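Local coordinates for 2-aminomuconate 6-semialdehyde dehydrogenase (Burkholderia cenocepacia, PDB 4U3W), which probably oxidises 2-aminomuconate 6-semialdehyde to 2-aminomuconate with a nicotinamide coenzyme, as a member of the aldehyde dehydrogenase family, at residues A[293-296]-A[297-301]; A[325-328]-A[329-333]. All coordinates share one frame; numbering follows the deposited sequence.

Overall arrangement
Following the chain from its N terminus, contact 1 comes first, on the last turns of helix 287-299, which follows strand 277-281. Strand 309-315 then completes a beta-alpha-beta unit and leads into helix 319-331, the site of contact 2. Each contact joins consecutive segments, so neither closes a long loop; they follow in series, without nesting or crossing. Their centres lie about 11 Å apart because the two helices pack together: L295 meets L326, Q329 and A330, and F299 CE2 lies 3.9 Å from A330 CB. Helix 319-331 in turn packs on the seven-stranded sheet, which also contains 277-281 and 309-315, L326 and A330 meeting strand 393-396 and L326 also strand 413-419.

Contact 1. Residues A[293-296]-A[297-301]; sequences GVLR and SSFTN
V294 with S298, L295 with F299 and R296 with T300 make local i to i+4 contacts over the last turns of helix 287-299, inside the beta-alpha-beta unit formed with strands 277-281 and 309-315. Two of these pairs share a pattern: one carbonyl takes both the amide and the hydroxyl of the residue four places on. V294 O accepts S298 N and, at 2.9 Å, S298 OG, the two donors arriving from opposite faces of the carbonyl plane. The hydroxyl can do this because OG lies anti to its own carbonyl carbon (chi1 -56°), leaning back up the helix. R296 O is gripped likewise, with T300 N at 3.1 Å and T300 OG1 at 2.6 Å, again from opposite faces. T300 has already left helical backbone angles, so this pair of hydrogen bonds holds the chain just where it turns out of the helix.

The apolar pair lies between them in sequence. L295 CD1 meets the edge of the F299 ring, lying in its plane, 3.7 Å from F299 CD2, while S298 CB sits over the ring centre, 3.8 Å above one face. L295 and F299 also reach helix 319-331. S297 OG is bonded to S309 OG, as is S298 OG, so both serines fasten the helix to the following strand. The R296 side chain turns elsewhere, with NH1 bonded to the W465 carbonyl.

In aldehyde dehydrogenases the loop after this helix carries the catalytic cysteine. The chemistry implies a firmly held exit: hydroxyls join the backbone amides on V294 O and R296 O, and L295 and F299 pack toward helix 319-331.

Contact 2. Residues A[325-328]-A[329-333]; sequences ALKE and QAQAL
K327 and Q331, one turn apart on helix 319-331, bring their side chains together through the aliphatic part of the lysine: its CE lies 3.5 Å from Q331 NE2, and its CG is also close to the amide. The lysine runs fully extended from CG placed anti to its backbone N (chi1 174°), whereas Q331 leans back toward the preceding turn, its CG 3.3 Å from K327 O. The contact is van der Waals in character. The polar end of Q331 is committed elsewhere, NE2 bonding to T373 OG1 at the end of strand 370-373.

Behind these side chains run the backbone hydrogen bonds of the helix. Q331 N donates to K327 O at 2.9 Å and A330 N to L326 O at 2.8 Å, while Q329 N donates to A325 O at 3.2 Å. Next in the series, A332 N bonds weakly to both E328 O and Q329 O, and L333 N bonds to A330 O, three residues back.

Further out, L326 and A330 pack on I394 of strand 393-396, and L326 also meets C414 and I416 of strand 413-419. A325 and Q329 face V291 of helix 287-299. With E328 and Q331 exposed on its outer side, this is an amphipathic helix flanking the sheet of an alpha/beta domain, as in the catalytic domain of aldehyde dehydrogenases.

Contact 1. Residues A[293-296]-A[297-301]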
loop_
_atom_site.group_PDB
_atom_site.type_symbol
_atom_site.label_atom_id
_atom_site.label_comp_id
_atom_site.label_asym_id
_atom_site.label_seq_id
_atom_site.Cartn_x
_atom_site.Cartn_y
_atom_site.Cartn_z
ATOM N N GLY A 293 -33.039 1.574 -13.859
ATOM C CA GLY A 293 -31.600 1.289 -14.013
ATOM C C GLY A 293 -31.333 0.562 -15.338
ATOM O O GLY A 293 -30.334 0.837 -16.030
ATOM N N VAL A 294 -32.198 -0.400 -15.645
ATOM C CA VAL A 294 -32.061 -1.162 -16.905
ATOM C C VAL A 294 -32.425 -0.311 -18.119
ATOM O O VAL A 294 -31.787 -0.437 -19.192
ATOM C CB VAL A 294 -32.919 -2.453 -16.819
ATOM C CG1 VAL A 294 -33.081 -3.159 -18.245
ATOM C CG2 VAL A 294 -32.285 -3.380 -15.802
ATOM N N LEU A 295 -33.393 0.601 -17.970
ATOM C CA LEU A 295 -33.609 1.599 -19.040
ATOM C C LEU A 295 -32.305 2.330 -19.339
ATOM O O LEU A 295 -31.858 2.447 -20.500
ATOM C CB LEU A 295 -34.686 2.612 -18.650
ATOM C CG LEU A 295 -35.220 3.475 -19.816
ATOM C CD1 LEU A 295 -36.220 2.670 -20.634
ATOM C CD2 LEU A 295 -35.880 4.782 -19.342
ATOM N N ARG A 296 -31.656 2.782 -18.275
ATOM C CA ARG A 296 -30.387 3.496 -18.381
ATOM C C ARG A 296 -29.283 2.649 -19.010
ATOM O O ARG A 296 -28.557 3.101 -19.916
ATOM C CB ARG A 296 -29.896 3.907 -16.979
ATOM C CG ARG A 296 -29.990 5.350 -16.545
ATOM C CD ARG A 296 -29.127 5.607 -15.239
ATOM N NE ARG A 296 -27.831 6.231 -15.561
ATOM C CZ ARG A 296 -26.621 5.827 -15.149
ATOM N NH1 ARG A 296 -26.480 4.764 -14.360
ATOM N NH2 ARG A 296 -25.538 6.515 -15.522
ATOM N N SER A 297 -29.086 1.443 -18.484
ATOM C CA SER A 297 -27.927 0.623 -18.902
ATOM C C SER A 297 -28.168 0.097 -20.323
ATOM O O SER A 297 -27.224 -0.256 -21.027
ATOM C CB SER A 297 -27.651 -0.542 -17.931
ATOM O OG SER A 297 -28.768 -1.443 -17.825
ATOM N N SER A 298 -29.420 0.067 -20.765
ATOM C CA SER A 298 -29.679 -0.372 -22.130
ATOM C C SER A 298 -29.673 0.730 -23.200
ATOM O O SER A 298 -29.282 0.459 -24.358
ATOM C CB SER A 298 -31.026 -1.130 -22.233
ATOM O OG SER A 298 -31.053 -2.235 -21.322
ATOM N N PHE A 299 -30.146 1.933 -22.865
ATOM C CA PHE A 299 -30.384 2.938 -23.909
ATOM C C PHE A 299 -29.585 4.244 -23.760
ATOM O O PHE A 299 -29.720 5.137 -24.585
ATOM C CB PHE A 299 -31.877 3.249 -23.970
ATOM C CG PHE A 299 -32.751 2.011 -24.154
ATOM C CD1 PHE A 299 -32.501 1.105 -25.197
ATOM C CD2 PHE A 299 -33.819 1.752 -23.286
ATOM C CE1 PHE A 299 -33.314 -0.051 -25.370
ATOM C CE2 PHE A 299 -34.625 0.628 -23.458
ATOM C CZ PHE A 299 -34.368 -0.278 -24.519
ATOM N N THR A 300 -28.724 4.338 -22.741
ATOM C CA THR A 300 -27.800 5.476 -22.629
ATOM C C THR A 300 -26.969 5.631 -23.928
ATOM O O THR A 300 -26.443 4.636 -24.445
ATOM C CB THR A 300 -26.838 5.312 -21.425
ATOM O OG1 THR A 300 -27.576 5.457 -20.191
ATOM C CG2 THR A 300 -25.707 6.380 -21.463
ATOM N N ASN A 301 -26.853 6.853 -24.450
ATOM C CA ASN A 301 -26.074 7.091 -25.707
ATOM C C ASN A 301 -26.566 6.219 -26.848
ATOM O O ASN A 301 -25.754 5.717 -27.636
ATOM C CB ASN A 301 -24.534 6.827 -25.471
ATOM C CG ASN A 301 -23.608 7.539 -26.496
ATOM O OD1 ASN A 301 -23.870 8.667 -26.921
ATOM N ND2 ASN A 301 -22.491 6.866 -26.874
#

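Contact 2. Residues A[325-328]-A[329-333]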
loop_
_atom_site.group_PDB
_atom_site.type_symbol
_atom_site.label_atom_id
_atom_site.label_comp_id
_atom_site.label_asym_id
_atom_site.label_seq_id
_atom_site.Cartn_x
_atom_site.Cartn_y
_atom_site.Cartn_z
ATOM N N ALA A 325 -43.249 -2.873 -17.663
ATOM C CA ALA A 325 -42.795 -1.553 -17.170
ATOM C C ALA A 325 -41.659 -0.964 -17.990
ATOM O O ALA A 325 -41.587 0.247 -18.224
ATOM C CB ALA A 325 -42.340 -1.639 -15.700
ATOM N N LEU A 326 -40.731 -1.803 -18.397
ATOM C CA LEU A 326 -39.627 -1.279 -19.206
ATOM C C LEU A 326 -40.135 -0.799 -20.563
ATOM O O LEU A 326 -39.636 0.192 -21.136
ATOM C CB LEU A 326 -38.556 -2.346 -19.399
ATOM C CG LEU A 326 -37.219 -1.815 -19.985
ATOM C CD1 LEU A 326 -36.421 -0.989 -18.940
ATOM C CD2 LEU A 326 -36.403 -2.968 -20.501
ATOM N N LYS A 327 -41.103 -1.529 -21.096
ATOM C CA LYS A 327 -41.679 -1.179 -22.398
ATOM C C LYS A 327 -42.274 0.232 -22.336
ATOM O O LYS A 327 -42.015 1.070 -23.202
ATOM C CB LYS A 327 -42.736 -2.217 -22.818
ATOM C CG LYS A 327 -43.498 -1.856 -24.098
ATOM C CD LYS A 327 -44.622 -2.866 -24.394
ATOM C CE LYS A 327 -45.378 -2.453 -25.656
ATOM N NZ LYS A 327 -46.384 -3.474 -26.105
ATOM N N GLU A 328 -43.081 0.481 -21.312
ATOM C CA GLU A 328 -43.688 1.795 -21.099
ATOM C C GLU A 328 -42.653 2.938 -20.965
ATOM O O GLU A 328 -42.793 3.994 -21.580
ATOM C CB GLU A 328 -44.624 1.721 -19.866
ATOM C CG GLU A 328 -45.233 3.028 -19.431
ATOM C CD GLU A 328 -46.164 2.863 -18.232
ATOM O OE1 GLU A 328 -46.809 1.790 -18.098
ATOM O OE2 GLU A 328 -46.219 3.792 -17.399
ATOM N N GLN A 329 -41.585 2.746 -20.199
ATOM C CA GLN A 329 -40.562 3.791 -20.105
ATOM C C GLN A 329 -39.772 3.976 -21.409
ATOM O O GLN A 329 -39.331 5.101 -21.751
ATOM C CB GLN A 329 -39.591 3.470 -18.946
ATOM C CG GLN A 329 -40.313 3.481 -17.546
ATOM C CD GLN A 329 -39.332 3.490 -16.370
ATOM O OE1 GLN A 329 -38.145 3.735 -16.539
ATOM N NE2 GLN A 329 -39.844 3.187 -15.154
ATOM N N ALA A 330 -39.519 2.869 -22.088
ATOM C CA ALA A 330 -38.783 2.933 -23.370
ATOM C C ALA A 330 -39.608 3.689 -24.425
ATOM O O ALA A 330 -39.075 4.467 -25.201
ATOM C CB ALA A 330 -38.444 1.513 -23.858
ATOM N N GLN A 331 -40.921 3.457 -24.435
ATOM C CA GLN A 331 -41.789 4.190 -25.359
ATOM C C GLN A 331 -41.977 5.668 -24.937
ATOM O O GLN A 331 -42.417 6.498 -25.746
ATOM C CB GLN A 331 -43.118 3.476 -25.505
ATOM C CG GLN A 331 -42.972 2.123 -26.201
ATOM C CD GLN A 331 -44.296 1.403 -26.395
ATOM O OE1 GLN A 331 -45.319 1.725 -25.751
ATOM N NE2 GLN A 331 -44.285 0.403 -27.263
ATOM N N ALA A 332 -41.622 6.019 -23.698
ATOM C CA ALA A 332 -41.653 7.427 -23.314
ATOM C C ALA A 332 -40.351 8.167 -23.695
ATOM O O ALA A 332 -40.265 9.379 -23.608
ATOM C CB ALA A 332 -41.944 7.571 -21.796
ATOM N N LEU A 333 -39.324 7.457 -24.136
ATOM C CA LEU A 333 -38.150 8.156 -24.656
ATOM C C LEU A 333 -38.557 8.939 -25.929
ATOM O O LEU A 333 -39.493 8.555 -26.637
ATOM C CB LEU A 333 -37.025 7.178 -24.959
ATOM C CG LEU A 333 -36.503 6.535 -23.674
ATOM C CD1 LEU A 333 -35.551 5.442 -24.101
ATOM C CD2 LEU A 333 -35.800 7.579 -22.777
#